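CRS2 (Zea mays, PDB 1RYB) is required for the splicing of group IIB introns in chloroplasts, acting in complexes with CAF1 or CAF2, and lacks the peptidyl-tRNA hydrolase activity of its family. Local coordinates at residues A[18-23]-A[184-189]; A[40-45]-A[51-56]; A[44-49]-A[72-77]. All blocks are in the same frame, centred on the assembly; numbering follows the deposited sequence. Where two conformers were deposited one is given.

Contact 1: A[18-23]-A[184-189]; sequences WLIAGL and DAVRTL
Trp-18 and Leu-189 meet where helix 169-192 lies against strand 18-22, a central strand of the mixed sheet that forms the core of the peptidyl-tRNA hydrolase alpha/beta fold. Every residue that touches here is buried, and the side chains that meet are all apolar. The tighter half lies at the start of the strand. The six-membered ring of the indole reaches out with its far atoms, CH2 coming within 3.8 Å of Leu-189 CG, while CZ3 lies 3.9 Å from Leu-189 CD2. The two side chains cross at about a right angle, and the leucine comes at the ring obliquely. Leu-189 gets there because its CG stands anti to the backbone N (chi1 169°), which carries the branched end closer to the strand than its CB direction alone would suggest. Elsewhere the indole stacks with the ring of His-101 and touches Val-70 and Val-72 of strand 70-77. With an alanine in place of Trp-18, Leu-189 would probably lose its partner on the strand and a gap would open beneath the helix, with His-101 left without its stacking mate.

One helical turn back the packing is looser, a single pair of methyls. Asp-184 and Thr-188 lie on the outward, exposed side of the helix; Arg-187 also points away from the strand, but is partly buried and forms a salt bridge with Glu-49. On the strand side, Ile-20 and Val-186 reach toward each other tip to tip, CD1 of the isoleucine stopping 4.1 Å from CG1 of the valine.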
loop_
_atom_site.group_PDB
_atom_site.type_symbol
_atom_site.label_atom_id
_atom_site.label_comp_id
_atom_site.label_asym_id
_atom_site.label_seq_id
_atom_site.Cartn_x
_atom_site.Cartn_y
_atom_site.Cartn_z
ATOM N N TRP A 18 12.852 -3.527 -5.272
ATOM C CA TRP A 18 11.818 -2.807 -4.524
ATOM C C TRP A 18 10.880 -3.794 -3.876
ATOM O O TRP A 18 10.653 -4.899 -4.378
ATOM C CB TRP A 18 10.935 -1.887 -5.401
ATOM C CG TRP A 18 11.638 -0.613 -5.802
ATOM C CD1 TRP A 18 12.755 -0.518 -6.638
ATOM C CD2 TRP A 18 11.269 0.731 -5.445
ATOM N NE1 TRP A 18 13.098 0.794 -6.787
ATOM C CE2 TRP A 18 12.220 1.589 -6.045
ATOM C CE3 TRP A 18 10.276 1.285 -4.624
ATOM C CZ2 TRP A 18 12.081 2.979 -5.963
ATOM C CZ3 TRP A 18 10.245 2.696 -4.454
ATOM C CH2 TRP A 18 11.131 3.500 -5.109
ATOM N N LEU A 19 10.300 -3.352 -2.764
ATOM C CA LEU A 19 9.289 -4.153 -2.114
ATOM C C LEU A 19 8.083 -3.262 -2.100
ATOM O O LEU A 19 8.132 -2.218 -1.508
ATOM C CB LEU A 19 9.761 -4.563 -0.706
ATOM C CG LEU A 19 8.821 -5.510 0.079
ATOM C CD1 LEU A 19 9.566 -5.804 1.414
ATOM C CD2 LEU A 19 7.552 -4.719 0.465
ATOM N N ILE A 20 7.022 -3.653 -2.806
ATOM C CA ILE A 20 5.849 -2.866 -2.930
ATOM C C ILE A 20 4.784 -3.515 -2.099
ATOM O O ILE A 20 4.237 -4.617 -2.468
ATOM C CB ILE A 20 5.451 -2.779 -4.450
ATOM C CG1 ILE A 20 6.581 -2.051 -5.282
ATOM C CG2 ILE A 20 4.105 -2.006 -4.583
ATOM C CD1 ILE A 20 6.399 -2.197 -6.747
ATOM N N ALA A 21 4.436 -2.856 -0.981
ATOM C CA ALA A 21 3.482 -3.503 -0.044
ATOM C C ALA A 21 2.201 -2.724 0.105
ATOM O O ALA A 21 2.248 -1.546 0.298
ATOM C CB ALA A 21 4.165 -3.641 1.353
ATOM N N GLY A 22 1.068 -3.408 -0.041
ATOM C CA GLY A 22 -0.245 -2.783 0.120
ATOM C C GLY A 22 -0.825 -3.344 1.438
ATOM O O GLY A 22 -0.728 -4.585 1.700
ATOM N N LEU A 23 -1.319 -2.417 2.317
ATOM C CA LEU A 23 -1.865 -2.741 3.628
ATOM C C LEU A 23 -3.338 -3.148 3.580
ATOM O O LEU A 23 -4.148 -2.639 2.765
ATOM C CB LEU A 23 -1.668 -1.578 4.584
ATOM C CG LEU A 23 -0.182 -1.220 4.668
ATOM C CD1 LEU A 23 0.016 -0.267 5.823
ATOM C CD2 LEU A 23 0.652 -2.497 4.967
ATOM N N ASP A 184 0.420 3.664 -12.852
ATOM C CA ASP A 184 1.386 4.422 -13.594
ATOM C C ASP A 184 2.352 5.208 -12.645
ATOM O O ASP A 184 3.549 5.355 -12.938
ATOM C CB ASP A 184 0.605 5.402 -14.498
ATOM C CG ASP A 184 1.428 6.575 -14.911
ATOM O OD1 ASP A 184 1.805 7.505 -14.204
ATOM O OD2 ASP A 184 1.819 6.416 -16.098
ATOM N N ALA A 185 1.801 5.824 -11.570
ATOM C CA ALA A 185 2.662 6.577 -10.652
ATOM C C ALA A 185 3.698 5.664 -10.063
ATOM O O ALA A 185 4.829 6.039 -9.806
ATOM C CB ALA A 185 1.852 7.123 -9.463
ATOM N N VAL A 186 3.252 4.427 -9.696
ATOM C CA VAL A 186 4.208 3.496 -9.055
ATOM C C VAL A 186 5.289 3.053 -10.041
ATOM O O VAL A 186 6.460 3.058 -9.727
ATOM C CB VAL A 186 3.474 2.286 -8.391
ATOM C CG1 VAL A 186 4.517 1.211 -7.982
ATOM C CG2 VAL A 186 2.719 2.830 -7.188
ATOM N N ARG A 187 4.890 2.715 -11.252
ATOM C CA ARG A 187 5.896 2.376 -12.252
ATOM C C ARG A 187 6.894 3.441 -12.419
ATOM O O ARG A 187 8.077 3.233 -12.567
ATOM C CB ARG A 187 5.257 2.221 -13.579
ATOM C CG ARG A 187 4.588 0.917 -13.741
ATOM C CD ARG A 187 4.267 0.643 -15.207
ATOM N NE ARG A 187 5.377 0.927 -16.114
ATOM C CZ ARG A 187 6.137 -0.043 -16.659
ATOM N NH1 ARG A 187 7.160 0.195 -17.506
ATOM N NH2 ARG A 187 5.883 -1.290 -16.313
ATOM N N THR A 188 6.403 4.669 -12.525
ATOM C CA THR A 188 7.322 5.824 -12.693
ATOM C C THR A 188 8.220 6.015 -11.499
ATOM O O THR A 188 9.430 6.191 -11.638
ATOM C CB THR A 188 6.548 7.138 -12.956
ATOM O OG1 THR A 188 5.827 6.959 -14.172
ATOM C CG2 THR A 188 7.567 8.323 -13.090
ATOM N N LEU A 189 7.658 5.972 -10.303
ATOM C CA LEU A 189 8.528 6.062 -9.149
ATOM C C LEU A 189 9.609 5.023 -9.165
ATOM O O LEU A 189 10.749 5.299 -8.854
ATOM C CB LEU A 189 7.683 5.937 -7.837
ATOM C CG LEU A 189 8.491 5.751 -6.557
ATOM C CD1 LEU A 189 9.146 7.065 -6.173
ATOM C CD2 LEU A 189 7.567 5.292 -5.455
#

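Contact 2: A[40-45]-A[51-56]; sequences EMVDRI and ITMNTI
Met-53 reaches across to helix 37-48 and lays its terminal methyl beside Asp-43 and Val-42. The methionine is the central residue of an inverse gamma turn in the connection that leads from this helix toward strand 55-57, at one edge of the sheet. Its CG stands anti to the carbonyl carbon (chi1 -77°) and the next bond is extended, which sends the sulfur out toward the helix; a bend at chi3 (-88°) then turns CE onto the helix surface. There CE lies 3.4 Å from Asp-43 OD1 and 3.7 Å from the backbone O of Val-42. The CG2 methyl of Val-42 is a more distant neighbour, 4.3 Å from the same CE.

Asp-43 starts out from the helix in a direction leading away from the turn. Its CG lies beside its own backbone N (chi1 -77°), and this brings OD1 back to the methyl, the two side chains crossing at about a right angle. Met-53 also touches Val-74 of strand 70-77.

The chemistry is that of a methyl set against a carboxylate oxygen and a helical carbonyl. Bound to sulfur and slightly polarised, this methyl probably meets the two oxygens through weak C-H...O attraction, with dispersion added by Val-42. OD1 is also bridged by Lys-76 of strand 70-77, whose positive charge is likely to favour the ionised form of Asp-43.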
loop_
_atom_site.group_PDB
_atom_site.type_symbol
_atom_site.label_atom_id
_atom_site.label_comp_id
_atom_site.label_asym_id
_atom_site.label_seq_id
_atom_site.Cartn_x
_atom_site.Cartn_y
_atom_site.Cartn_z
ATOM N N GLU A 40 -6.035 -3.537 -2.924
ATOM C CA GLU A 40 -6.537 -3.371 -4.287
ATOM C C GLU A 40 -5.486 -2.821 -5.200
ATOM O O GLU A 40 -5.364 -3.192 -6.358
ATOM C CB GLU A 40 -7.770 -2.414 -4.297
ATOM C CG GLU A 40 -9.017 -3.032 -3.538
ATOM C CD GLU A 40 -10.251 -2.188 -3.799
ATOM O OE1 GLU A 40 -10.968 -1.767 -2.936
ATOM O OE2 GLU A 40 -10.349 -1.781 -5.021
ATOM N N MET A 41 -4.743 -1.807 -4.717
ATOM C CA MET A 41 -3.706 -1.174 -5.562
ATOM C C MET A 41 -2.621 -2.163 -5.928
ATOM O O MET A 41 -2.200 -2.230 -7.075
ATOM C CB MET A 41 -3.062 0.061 -4.874
ATOM C CG MET A 41 -2.086 0.830 -5.761
ATOM S SD MET A 41 -2.916 1.673 -7.121
ATOM C CE MET A 41 -3.653 3.096 -6.253
ATOM N N VAL A 42 -2.093 -2.863 -4.925
ATOM C CA VAL A 42 -1.089 -3.858 -5.238
ATOM C C VAL A 42 -1.649 -4.987 -6.162
ATOM O O VAL A 42 -0.942 -5.494 -7.026
ATOM C CB VAL A 42 -0.258 -4.373 -4.034
ATOM C CG1 VAL A 42 0.416 -3.196 -3.355
ATOM C CG2 VAL A 42 -1.074 -5.166 -3.056
ATOM N N ASP A 43 -2.883 -5.356 -5.998
ATOM C CA ASP A 43 -3.438 -6.350 -6.902
ATOM C C ASP A 43 -3.413 -5.854 -8.295
ATOM O O ASP A 43 -3.168 -6.585 -9.210
ATOM C CB ASP A 43 -4.902 -6.713 -6.574
ATOM C CG ASP A 43 -4.994 -7.643 -5.361
ATOM O OD1 ASP A 43 -4.111 -8.390 -5.012
ATOM O OD2 ASP A 43 -6.161 -7.578 -4.754
ATOM N N ARG A 44 -3.691 -4.599 -8.443
ATOM C CA ARG A 44 -3.732 -3.983 -9.754
ATOM C C ARG A 44 -2.347 -3.846 -10.313
ATOM O O ARG A 44 -2.107 -4.078 -11.490
ATOM C CB ARG A 44 -4.490 -2.652 -9.679
ATOM C CG ARG A 44 -4.493 -1.908 -10.993
ATOM C CD ARG A 44 -5.283 -2.601 -12.129
ATOM N NE ARG A 44 -5.155 -1.787 -13.362
ATOM C CZ ARG A 44 -4.194 -1.888 -14.303
ATOM N NH1 ARG A 44 -3.249 -2.834 -14.316
ATOM N NH2 ARG A 44 -4.209 -1.016 -15.299
ATOM N N ILE A 45 -1.375 -3.501 -9.475
ATOM C CA ILE A 45 0.006 -3.417 -9.974
ATOM C C ILE A 45 0.477 -4.806 -10.405
ATOM O O ILE A 45 1.077 -5.000 -11.498
ATOM C CB ILE A 45 0.935 -2.827 -8.911
ATOM C CG1 ILE A 45 0.548 -1.337 -8.741
ATOM C CG2 ILE A 45 2.434 -2.993 -9.263
ATOM C CD1 ILE A 45 1.092 -0.773 -7.434
ATOM N N ILE A 51 2.507 -10.307 -12.566
ATOM C CA ILE A 51 3.034 -10.985 -11.390
ATOM C C ILE A 51 1.935 -11.762 -10.693
ATOM O O ILE A 51 0.843 -11.272 -10.471
ATOM C CB ILE A 51 3.775 -10.045 -10.395
ATOM C CG1 ILE A 51 4.946 -9.344 -11.034
ATOM C CG2 ILE A 51 4.274 -10.846 -9.222
ATOM C CD1 ILE A 51 5.378 -8.093 -10.215
ATOM N N THR A 52 2.201 -13.012 -10.349
ATOM C CA THR A 52 1.172 -13.762 -9.663
ATOM C C THR A 52 1.509 -13.814 -8.131
ATOM O O THR A 52 2.686 -14.105 -7.740
ATOM C CB THR A 52 0.926 -15.135 -10.383
ATOM O OG1 THR A 52 1.849 -15.270 -11.479
ATOM C CG2 THR A 52 -0.497 -15.168 -10.977
ATOM N N MET A 53 0.553 -13.370 -7.272
ATOM C CA MET A 53 0.861 -13.270 -5.859
ATOM C C MET A 53 0.597 -14.609 -5.097
ATOM O O MET A 53 -0.244 -14.704 -4.216
ATOM C CB MET A 53 0.323 -11.975 -5.227
ATOM C CG MET A 53 1.174 -10.675 -5.549
ATOM S SD MET A 53 0.632 -9.460 -4.368
ATOM C CE MET A 53 -0.738 -8.775 -5.290
ATOM N N ASN A 54 1.362 -15.656 -5.430
ATOM C CA ASN A 54 1.121 -16.930 -4.828
ATOM C C ASN A 54 2.260 -17.524 -3.983
ATOM O O ASN A 54 2.291 -18.734 -3.738
ATOM C CB ASN A 54 0.616 -17.897 -5.892
ATOM C CG ASN A 54 1.707 -18.271 -6.899
ATOM O OD1 ASN A 54 2.826 -17.634 -6.980
ATOM N ND2 ASN A 54 1.441 -19.385 -7.606
ATOM N N THR A 55 3.120 -16.672 -3.461
ATOM C CA THR A 55 4.137 -17.167 -2.578
ATOM C C THR A 55 3.717 -16.833 -1.202
ATOM O O THR A 55 3.288 -15.700 -0.943
ATOM C CB THR A 55 5.472 -16.519 -2.880
ATOM O OG1 THR A 55 5.828 -16.963 -4.162
ATOM C CG2 THR A 55 6.491 -17.015 -1.878
ATOM N N ILE A 56 3.773 -17.840 -0.310
ATOM C CA ILE A 56 3.469 -17.649 1.091
ATOM C C ILE A 56 4.769 -17.537 1.857
ATOM O O ILE A 56 5.556 -18.468 1.829
ATOM C CB ILE A 56 2.614 -18.799 1.643
ATOM C CG1 ILE A 56 1.156 -18.580 1.086
ATOM C CG2 ILE A 56 2.661 -18.717 3.199
ATOM C CD1 ILE A 56 0.142 -19.680 1.425
#

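Contact 3: A[44-49]-A[72-77]; sequences RIAAEE and VLVVKP
Val-74 faces Ala-46 and Ile-45 from the middle of strand 70-77. From the strand its CB is directed at helix 37-48 and there divides into two methyls. The valine was modelled in two conformations, and the contacts described are those of one of them. CG1 lies beside the backbone N (chi1 -66°) and meets Ile-45 CG2 at 4.4 Å, a light touch. CG2, set between the backbone N and the carbonyl carbon, comes nearer, 4.1 Å from Ala-46 CB.

In the alpha/beta sandwich of the peptidyl-tRNA hydrolase fold, this joins a helix to the sheet it covers, the strand being the neighbour of strand 18-22 and parallel to it. The small side chain of Ala-46 is consistent with the close approach of the helix here, the CA atoms of Ala-46 and Val-74 being 6.8 Å apart. Ile-45 offers CG2 to the strand and also touches Val-183 and Val-186 of helix 169-192.

Along the helix, away from the strand, Arg-44 NH1 donates to Glu-48 OE1 at 2.7 Å as part of a salt bridge, and Arg-44 has a second anionic partner, Glu-180, at NE.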
loop_
_atom_site.group_PDB
_atom_site.type_symbol
_atom_site.label_atom_id
_atom_site.label_comp_id
_atom_site.label_asym_id
_atom_site.label_seq_id
_atom_site.Cartn_x
_atom_site.Cartn_y
_atom_site.Cartn_z
ATOM N N ARG A 44 -3.691 -4.599 -8.443
ATOM C CA ARG A 44 -3.732 -3.983 -9.754
ATOM C C ARG A 44 -2.347 -3.846 -10.313
ATOM O O ARG A 44 -2.107 -4.078 -11.490
ATOM C CB ARG A 44 -4.490 -2.652 -9.679
ATOM C CG ARG A 44 -4.493 -1.908 -10.993
ATOM C CD ARG A 44 -5.283 -2.601 -12.129
ATOM N NE ARG A 44 -5.155 -1.787 -13.362
ATOM C CZ ARG A 44 -4.194 -1.888 -14.303
ATOM N NH1 ARG A 44 -3.249 -2.834 -14.316
ATOM N NH2 ARG A 44 -4.209 -1.016 -15.299
ATOM N N ILE A 45 -1.375 -3.501 -9.475
ATOM C CA ILE A 45 0.006 -3.417 -9.974
ATOM C C ILE A 45 0.477 -4.806 -10.405
ATOM O O ILE A 45 1.077 -5.000 -11.498
ATOM C CB ILE A 45 0.935 -2.827 -8.911
ATOM C CG1 ILE A 45 0.548 -1.337 -8.741
ATOM C CG2 ILE A 45 2.434 -2.993 -9.263
ATOM C CD1 ILE A 45 1.092 -0.773 -7.434
ATOM N N ALA A 46 0.190 -5.766 -9.589
ATOM C CA ALA A 46 0.603 -7.127 -9.886
ATOM C C ALA A 46 0.017 -7.586 -11.177
ATOM O O ALA A 46 0.680 -8.166 -12.041
ATOM C CB ALA A 46 0.192 -8.073 -8.769
ATOM N N ALA A 47 -1.229 -7.310 -11.359
ATOM C CA ALA A 47 -1.820 -7.659 -12.610
ATOM C C ALA A 47 -1.115 -6.971 -13.796
ATOM O O ALA A 47 -0.835 -7.587 -14.798
ATOM C CB ALA A 47 -3.339 -7.407 -12.659
ATOM N N GLU A 48 -0.926 -5.669 -13.721
ATOM C CA GLU A 48 -0.316 -4.957 -14.776
ATOM C C GLU A 48 1.087 -5.421 -15.070
ATOM O O GLU A 48 1.515 -5.332 -16.183
ATOM C CB GLU A 48 -0.277 -3.508 -14.404
ATOM C CG GLU A 48 0.414 -2.616 -15.436
ATOM C CD GLU A 48 -0.573 -2.196 -16.490
ATOM O OE1 GLU A 48 -1.703 -2.659 -16.548
ATOM O OE2 GLU A 48 -0.088 -1.297 -17.313
ATOM N N GLU A 49 1.848 -5.913 -14.114
ATOM C CA GLU A 49 3.196 -6.284 -14.442
ATOM C C GLU A 49 3.403 -7.790 -14.618
ATOM O O GLU A 49 4.545 -8.290 -14.609
ATOM C CB GLU A 49 4.224 -5.789 -13.377
ATOM C CG GLU A 49 4.132 -4.300 -12.962
ATOM C CD GLU A 49 4.456 -3.347 -14.104
ATOM O OE1 GLU A 49 3.960 -2.246 -14.229
ATOM O OE2 GLU A 49 5.196 -3.903 -15.022
ATOM N N VAL A 72 11.182 -6.512 -8.441
ATOM C CA VAL A 72 10.375 -6.049 -7.328
ATOM C C VAL A 72 9.698 -7.249 -6.680
ATOM O O VAL A 72 9.488 -8.327 -7.307
ATOM C CB VAL A 72 9.231 -5.111 -7.854
ATOM C CG1 VAL A 72 9.747 -3.942 -8.692
ATOM C CG2 VAL A 72 8.145 -5.848 -8.681
ATOM N N LEU A 73 9.267 -7.034 -5.454
ATOM C CA LEU A 73 8.337 -7.990 -4.870
ATOM C C LEU A 73 7.068 -7.245 -4.536
ATOM O O LEU A 73 7.136 -6.077 -4.223
ATOM C CB LEU A 73 8.884 -8.843 -3.746
ATOM C CG LEU A 73 9.481 -8.145 -2.577
ATOM C CD1 LEU A 73 9.268 -9.057 -1.376
ATOM C CD2 LEU A 73 10.989 -8.002 -2.743
ATOM N N VAL A 74 5.927 -7.843 -4.778
ATOM C CA VAL A 74 4.644 -7.224 -4.463
ATOM C C VAL A 74 4.060 -7.989 -3.329
ATOM O O VAL A 74 4.020 -9.152 -3.406
ATOM C CB VAL A 74 3.672 -7.081 -5.666
ATOM C CG1 VAL A 74 4.223 -6.103 -6.699
ATOM C CG2 VAL A 74 3.394 -8.398 -6.286
ATOM N N VAL A 75 3.646 -7.327 -2.255
ATOM C CA VAL A 75 3.298 -8.029 -1.026
ATOM C C VAL A 75 1.980 -7.553 -0.393
ATOM O O VAL A 75 1.729 -6.365 -0.365
ATOM C CB VAL A 75 4.396 -7.639 -0.012
ATOM C CG1 VAL A 75 4.144 -8.209 1.382
ATOM C CG2 VAL A 75 5.782 -7.968 -0.484
ATOM N N LYS A 76 1.198 -8.502 0.117
ATOM C CA LYS A 76 -0.034 -8.275 0.891
ATOM C C LYS A 76 0.160 -9.042 2.182
ATOM O O LYS A 76 0.056 -10.297 2.222
ATOM C CB LYS A 76 -1.292 -8.806 0.188
ATOM C CG LYS A 76 -1.561 -7.984 -1.112
ATOM C CD LYS A 76 -2.993 -8.174 -1.658
ATOM C CE LYS A 76 -3.184 -9.570 -2.204
ATOM N NZ LYS A 76 -4.518 -9.827 -2.820
ATOM N N PRO A 77 0.503 -8.350 3.248
ATOM C CA PRO A 77 0.646 -9.026 4.516
ATOM C C PRO A 77 -0.710 -9.594 4.929
ATOM O O PRO A 77 -1.787 -9.003 4.699
ATOM C CB PRO A 77 1.016 -7.922 5.528
ATOM C CG PRO A 77 1.561 -6.776 4.668
ATOM C CD PRO A 77 0.818 -6.935 3.349
#

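Overall arrangement
All three contacts reach one mixed sheet, contacts 1 and 3 by packing a helix on it and contact 2 through the loop entering its edge strand. Contacts 2 and 3, centres about 4 Å apart, share Arg-44 and Ile-45 and are tied through the Asp-43/Lys-76 pair (OD1 to NZ 2.7 Å) and a probable hydrogen bond from Ile-51 N to Ala-46 O (2.9 Å). Contact 1 lies about 8 Å from contact 3, centre to centre, joined through paired strands 18-22 and 70-77. Val-42 CG1 and Ile-45 CD1 connect contacts 1 and 2, the latter by touching Val-186. Contacts 1 and 3 are remote from the annotated sites, whereas the side chain of Val-42 is about 11 Å from that of Asp-107, which by similarity corresponds to the residue supporting the catalytic histidine in active family members.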